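Long-range contacts in fluvirucin B1 DH domain from module 1 (Actinomadura vulgaris, PDB 6OBV), which probably removes water from a beta-hydroxyacyl polyketide intermediate, as the dehydratase domain of module 1 in fluvirucin B1 biosynthesis: residues 37-42 against 56-61; 246-251 against 298-303. One frame throughout, in Å; residues are numbered along the deposited sequence.

Contact 1 of 2, residues 37-42 against 56-61; sequences HPMLGA and GRISTT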
loop_
_atom_site.group_PDB
_atom_site.type_symbol
_atom_site.label_atom_id
_atom_site.label_comp_id
_atom_site.label_asym_id
_atom_site.label_seq_id
_atom_site.Cartn_x
_atom_site.Cartn_y
_atom_site.Cartn_z
ATOM N N HIS A 37 14.233 0.890 5.829
ATOM C CA HIS A 37 15.026 0.079 4.929
ATOM C C HIS A 37 15.402 0.968 3.756
ATOM O O HIS A 37 14.628 1.861 3.405
ATOM C CB HIS A 37 14.229 -1.146 4.461
ATOM C CG HIS A 37 15.042 -2.131 3.682
ATOM N ND1 HIS A 37 15.223 -2.031 2.321
ATOM C CD2 HIS A 37 15.726 -3.230 4.075
ATOM C CE1 HIS A 37 15.989 -3.025 1.907
ATOM N NE2 HIS A 37 16.300 -3.773 2.951
ATOM N N PRO A 38 16.587 0.783 3.149
ATOM C CA PRO A 38 16.993 1.688 2.051
ATOM C C PRO A 38 16.150 1.577 0.790
ATOM O O PRO A 38 16.122 2.527 -0.001
ATOM C CB PRO A 38 18.452 1.280 1.780
ATOM C CG PRO A 38 18.934 0.687 3.074
ATOM C CD PRO A 38 17.719 -0.036 3.630
ATOM N N MET A 39 15.468 0.458 0.552
ATOM C CA MET A 39 14.719 0.298 -0.681
ATOM C C MET A 39 13.220 0.244 -0.471
ATOM O O MET A 39 12.477 0.444 -1.437
ATOM C CB MET A 39 15.154 -0.979 -1.424
ATOM C CG MET A 39 16.645 -1.064 -1.674
ATOM S SD MET A 39 17.093 -2.362 -2.853
ATOM C CE MET A 39 16.826 -3.827 -1.898
ATOM N N LEU A 40 12.765 -0.029 0.754
ATOM C CA LEU A 40 11.345 -0.080 1.089
ATOM C C LEU A 40 11.049 0.907 2.204
ATOM O O LEU A 40 11.776 0.948 3.201
ATOM C CB LEU A 40 10.928 -1.469 1.547
ATOM C CG LEU A 40 11.191 -2.569 0.546
ATOM C CD1 LEU A 40 11.145 -3.848 1.311
ATOM C CD2 LEU A 40 10.145 -2.521 -0.587
ATOM N N GLY A 41 9.969 1.670 2.050
ATOM C CA GLY A 41 9.622 2.698 3.002
ATOM C C GLY A 41 8.243 2.586 3.628
ATOM O O GLY A 41 7.925 3.383 4.521
ATOM N N ALA A 42 7.413 1.626 3.200
ATOM C CA ALA A 42 6.043 1.571 3.707
ATOM C C ALA A 42 5.519 0.141 3.745
ATOM O O ALA A 42 5.793 -0.653 2.844
ATOM C CB ALA A 42 5.110 2.442 2.857
ATOM N N GLY A 56 8.328 0.656 -2.250
ATOM C CA GLY A 56 9.509 1.482 -2.209
ATOM C C GLY A 56 9.845 1.993 -3.586
ATOM O O GLY A 56 9.067 1.851 -4.532
ATOM N N ARG A 57 11.012 2.621 -3.682
ATOM C CA ARG A 57 11.471 3.180 -4.943
ATOM C C ARG A 57 12.995 3.189 -4.939
ATOM O O ARG A 57 13.620 3.347 -3.887
ATOM C CB ARG A 57 10.899 4.587 -5.172
ATOM C CG ARG A 57 11.920 5.693 -5.128
ATOM C CD ARG A 57 11.296 7.058 -5.312
ATOM N NE ARG A 57 10.746 7.250 -6.649
ATOM C CZ ARG A 57 10.110 8.354 -7.043
ATOM N NH1 ARG A 57 9.944 9.367 -6.197
ATOM N NH2 ARG A 57 9.633 8.447 -8.282
ATOM N N ILE A 58 13.591 2.980 -6.120
ATOM C CA ILE A 58 15.040 3.023 -6.264
ATOM C C ILE A 58 15.391 3.763 -7.548
ATOM O O ILE A 58 14.565 3.928 -8.448
ATOM C CB ILE A 58 15.676 1.610 -6.257
ATOM C CG1 ILE A 58 15.120 0.772 -7.392
ATOM C CG2 ILE A 58 15.448 0.900 -4.909
ATOM C CD1 ILE A 58 15.625 -0.652 -7.389
ATOM N N SER A 59 16.641 4.210 -7.622
ATOM C CA SER A 59 17.162 4.912 -8.793
ATOM C C SER A 59 18.669 4.990 -8.635
ATOM O O SER A 59 19.178 4.959 -7.515
ATOM C CB SER A 59 16.569 6.313 -8.931
ATOM O OG SER A 59 17.427 7.288 -8.374
ATOM N N THR A 60 19.385 5.099 -9.760
ATOM C CA THR A 60 20.838 5.236 -9.657
ATOM C C THR A 60 21.227 6.473 -8.857
ATOM O O THR A 60 22.346 6.545 -8.337
ATOM C CB THR A 60 21.497 5.287 -11.045
ATOM O OG1 THR A 60 21.035 6.442 -11.753
ATOM C CG2 THR A 60 21.160 4.040 -11.869
ATOM N N THR A 61 20.315 7.436 -8.719
ATOM C CA THR A 61 20.619 8.650 -7.972
ATOM C C THR A 61 20.624 8.393 -6.470
ATOM O O THR A 61 21.474 8.923 -5.753
ATOM C CB THR A 61 19.599 9.739 -8.316
ATOM O OG1 THR A 61 19.739 10.080 -9.691
ATOM C CG2 THR A 61 19.802 10.966 -7.462
#

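Contact 2 of 2, residues 246-251 against 298-303; sequences VALPFA and RPLPAG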
loop_
_atom_site.group_PDB
_atom_site.type_symbol
_atom_site.label_atom_id
_atom_site.label_comp_id
_atom_site.label_asym_id
_atom_site.label_seq_id
_atom_site.Cartn_x
_atom_site.Cartn_y
_atom_site.Cartn_z
ATOM N N VAL A 246 28.181 -16.232 -19.401
ATOM C CA VAL A 246 27.598 -15.515 -18.277
ATOM C C VAL A 246 26.439 -16.332 -17.724
ATOM O O VAL A 246 25.630 -16.884 -18.483
ATOM C CB VAL A 246 27.140 -14.109 -18.714
ATOM C CG1 VAL A 246 26.411 -13.400 -17.579
ATOM C CG2 VAL A 246 28.328 -13.300 -19.228
ATOM N N ALA A 247 26.360 -16.429 -16.398
ATOM C CA ALA A 247 25.221 -17.061 -15.747
ATOM C C ALA A 247 24.804 -16.177 -14.588
ATOM O O ALA A 247 25.659 -15.593 -13.922
ATOM C CB ALA A 247 25.537 -18.480 -15.241
ATOM N N LEU A 248 23.494 -16.061 -14.369
ATOM C CA LEU A 248 22.965 -15.247 -13.281
ATOM C C LEU A 248 22.168 -16.114 -12.316
ATOM O O LEU A 248 21.595 -17.128 -12.724
ATOM C CB LEU A 248 22.055 -14.126 -13.802
ATOM C CG LEU A 248 22.657 -13.159 -14.821
ATOM C CD1 LEU A 248 21.580 -12.199 -15.322
ATOM C CD2 LEU A 248 23.817 -12.411 -14.202
ATOM N N PRO A 249 22.118 -15.742 -11.037
ATOM C CA PRO A 249 21.264 -16.461 -10.079
ATOM C C PRO A 249 19.843 -16.611 -10.599
ATOM O O PRO A 249 19.297 -15.719 -11.252
ATOM C CB PRO A 249 21.303 -15.574 -8.829
ATOM C CG PRO A 249 22.590 -14.816 -8.936
ATOM C CD PRO A 249 22.855 -14.628 -10.413
ATOM N N PHE A 250 19.238 -17.752 -10.301
ATOM C CA PHE A 250 17.907 -18.020 -10.813
ATOM C C PHE A 250 16.974 -18.533 -9.716
ATOM O O PHE A 250 15.855 -18.028 -9.572
ATOM C CB PHE A 250 17.991 -19.005 -11.980
ATOM C CG PHE A 250 16.663 -19.554 -12.408
ATOM C CD1 PHE A 250 15.730 -18.741 -13.031
ATOM C CD2 PHE A 250 16.348 -20.892 -12.196
ATOM C CE1 PHE A 250 14.494 -19.254 -13.429
ATOM C CE2 PHE A 250 15.123 -21.410 -12.579
ATOM C CZ PHE A 250 14.192 -20.588 -13.202
ATOM N N ALA A 251 17.409 -19.521 -8.928
ATOM C CA ALA A 251 16.558 -20.105 -7.890
ATOM C C ALA A 251 17.312 -20.209 -6.577
ATOM O O ALA A 251 18.465 -20.662 -6.547
ATOM C CB ALA A 251 16.046 -21.488 -8.299
ATOM N N ARG A 298 21.689 -19.721 -13.957
ATOM C CA ARG A 298 21.285 -20.134 -15.294
ATOM C C ARG A 298 22.072 -19.346 -16.334
ATOM O O ARG A 298 22.271 -18.136 -16.181
ATOM C CB ARG A 298 19.775 -19.932 -15.514
ATOM C CG ARG A 298 19.271 -18.523 -15.206
ATOM C CD ARG A 298 18.030 -18.173 -16.020
ATOM N NE ARG A 298 18.352 -17.519 -17.288
ATOM C CZ ARG A 298 17.876 -17.901 -18.473
ATOM N NH1 ARG A 298 17.057 -18.938 -18.568
ATOM N NH2 ARG A 298 18.215 -17.242 -19.567
ATOM N N PRO A 299 22.536 -20.007 -17.389
ATOM C CA PRO A 299 23.291 -19.298 -18.429
ATOM C C PRO A 299 22.429 -18.247 -19.125
ATOM O O PRO A 299 21.247 -18.464 -19.406
ATOM C CB PRO A 299 23.702 -20.418 -19.394
ATOM C CG PRO A 299 23.488 -21.698 -18.641
ATOM C CD PRO A 299 22.376 -21.438 -17.685
ATOM N N LEU A 300 23.030 -17.094 -19.386
ATOM C CA LEU A 300 22.335 -16.042 -20.112
ATOM C C LEU A 300 22.447 -16.286 -21.605
ATOM O O LEU A 300 23.562 -16.442 -22.113
ATOM C CB LEU A 300 22.920 -14.686 -19.788
ATOM C CG LEU A 300 22.097 -13.867 -18.806
ATOM C CD1 LEU A 300 22.773 -12.524 -18.632
ATOM C CD2 LEU A 300 20.622 -13.728 -19.258
ATOM N N PRO A 301 21.342 -16.323 -22.340
ATOM C CA PRO A 301 21.438 -16.467 -23.792
ATOM C C PRO A 301 22.103 -15.243 -24.403
ATOM O O PRO A 301 21.766 -14.100 -24.078
ATOM C CB PRO A 301 19.975 -16.610 -24.223
ATOM C CG PRO A 301 19.205 -15.903 -23.162
ATOM C CD PRO A 301 19.946 -16.191 -21.891
ATOM N N ALA A 302 23.096 -15.490 -25.253
ATOM C CA ALA A 302 23.656 -14.422 -26.063
ATOM C C ALA A 302 22.537 -13.708 -26.815
ATOM O O ALA A 302 21.691 -14.349 -27.451
ATOM C CB ALA A 302 24.686 -14.986 -27.045
ATOM N N GLY A 303 22.514 -12.382 -26.712
ATOM C CA GLY A 303 21.521 -11.577 -27.387
ATOM C C GLY A 303 20.209 -11.428 -26.652
ATOM O O GLY A 303 19.293 -10.779 -27.178
#

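Contact 1 of 2, residues 37-42 against 56-61
Met39 lays its CB and CG across the CG2 methyl of Ile58. Met39 CB and CG each lie 4.0 Å from Ile58 CG2, with SD slightly further off, and the two side chains run at a slant to each other. The Met39 CG lies beside its own backbone N, opposite the carbonyl carbon (chi1 -54°). The Ile58 branch that touches is CG2, while CG1 stands between the backbone N and the carbonyl carbon. This is a modest apolar overlap.

The backbone is close beside it. Met39 O meets Gly56 CA at 3.2 Å in a CA-H...O contact that is fairly straight, 156° at the hydrogen. The same oxygen takes a weak hydrogen bond from Arg57 N, long at 3.5 Å and bent to 121°. Gly56 has no side chain, and the 37-42 backbone passes close over it: its CA lies 4.1 Å from Leu40 CA. Leu40 adds its CD2 methyl, 4.0 Å from Gly56 N.

Within 37-42, Met39 N is hydrogen-bonded to His37 ND1 at 3.1 Å, with the donor tilted somewhat out of the ring plane. His37 NE2 is bonded to Glu84, so both ring nitrogens have partners.

The two segments belong to the antiparallel hairpin of strands 40-45 and 52-58. At the Ala42 end of 37-42, Gly41 and Ala42 both face Thr55, which makes a classic beta bulge. Helix 79-92 covers Met39 and Leu40 through Leu85, while strand 115-121 pairs with 52-58 on its other edge and packs Val115 and Leu117 against Ile58.

Contact 2 of 2, residues 246-251 against 298-303
A chi1 of 53° folds Arg298 CG in between its own N and carbonyl carbon, and this puts CG 3.5 Å from Phe250 CB. A chi1 of 169° swings the Phe250 ring opposite its backbone N, where ring atom CD1 meets Arg298 CD at 3.8 Å. The approach of CD to the ring is oblique. The side chains cross at a slant, with ring and guanidinium planes 56° apart. It is the aliphatic part of the arginine that touches the ring.

Leu300 makes the apolar contact at the other end. Its CD1 methyl meets Leu248 CD1 at 3.5 Å, the two leucines passing at an angle. The same methyl lies 3.9 Å from Val246 CG1. The valine and Leu300 side chains run side by side and point the same way.

Three backbone hydrogen bonds tie the segments. Leu248 and Arg298 form an antiparallel hydrogen-bonded pair: Leu248 N reaches Arg298 O at 3.0 Å, and Arg298 N reaches Leu248 O at 2.9 Å. Leu300 N gives the third bond to Val246 O, 2.8 Å long and almost straight. This bond lies beyond the end of strand 288-299, where the chain has become loop. Ala247 and Pro299, the non-hydrogen-bonded pair between these bonds, bring their CA atoms to 4.0 Å. At such a position the proline N of Pro299 costs no bond to 246-251.

The contact is on the surface, where strand 247-257 begins and strand 288-299 ends. Phe250 and Ala251 both face Ile296 in a classic beta bulge, a little further along the pair. Phe250 also bonds through its backbone to Leu103, on strand 97-103 at the other edge of 247-257. Tyr187 OH is bonded to Ala247 N, and Leu305 packs on Leu300.

Contact 1 and contact 2 come in series along the chain, the first complete before the second opens. Their centres are about 26 Å apart and their nearest atoms about 14 Å, so they do not touch. Each joins neighbouring antiparallel strands of the same extended strand arrangement: 40-45 with 52-58 in contact 1, and 247-257 with 288-299 in contact 2. Strand 97-103 pairs with 144-152 on one edge and 247-257 on the other, and so joins the strands around contact 1 to those around contact 2. This is consistent with the double hot dog fold of polyketide synthase dehydratases, with each contact probably in a different half.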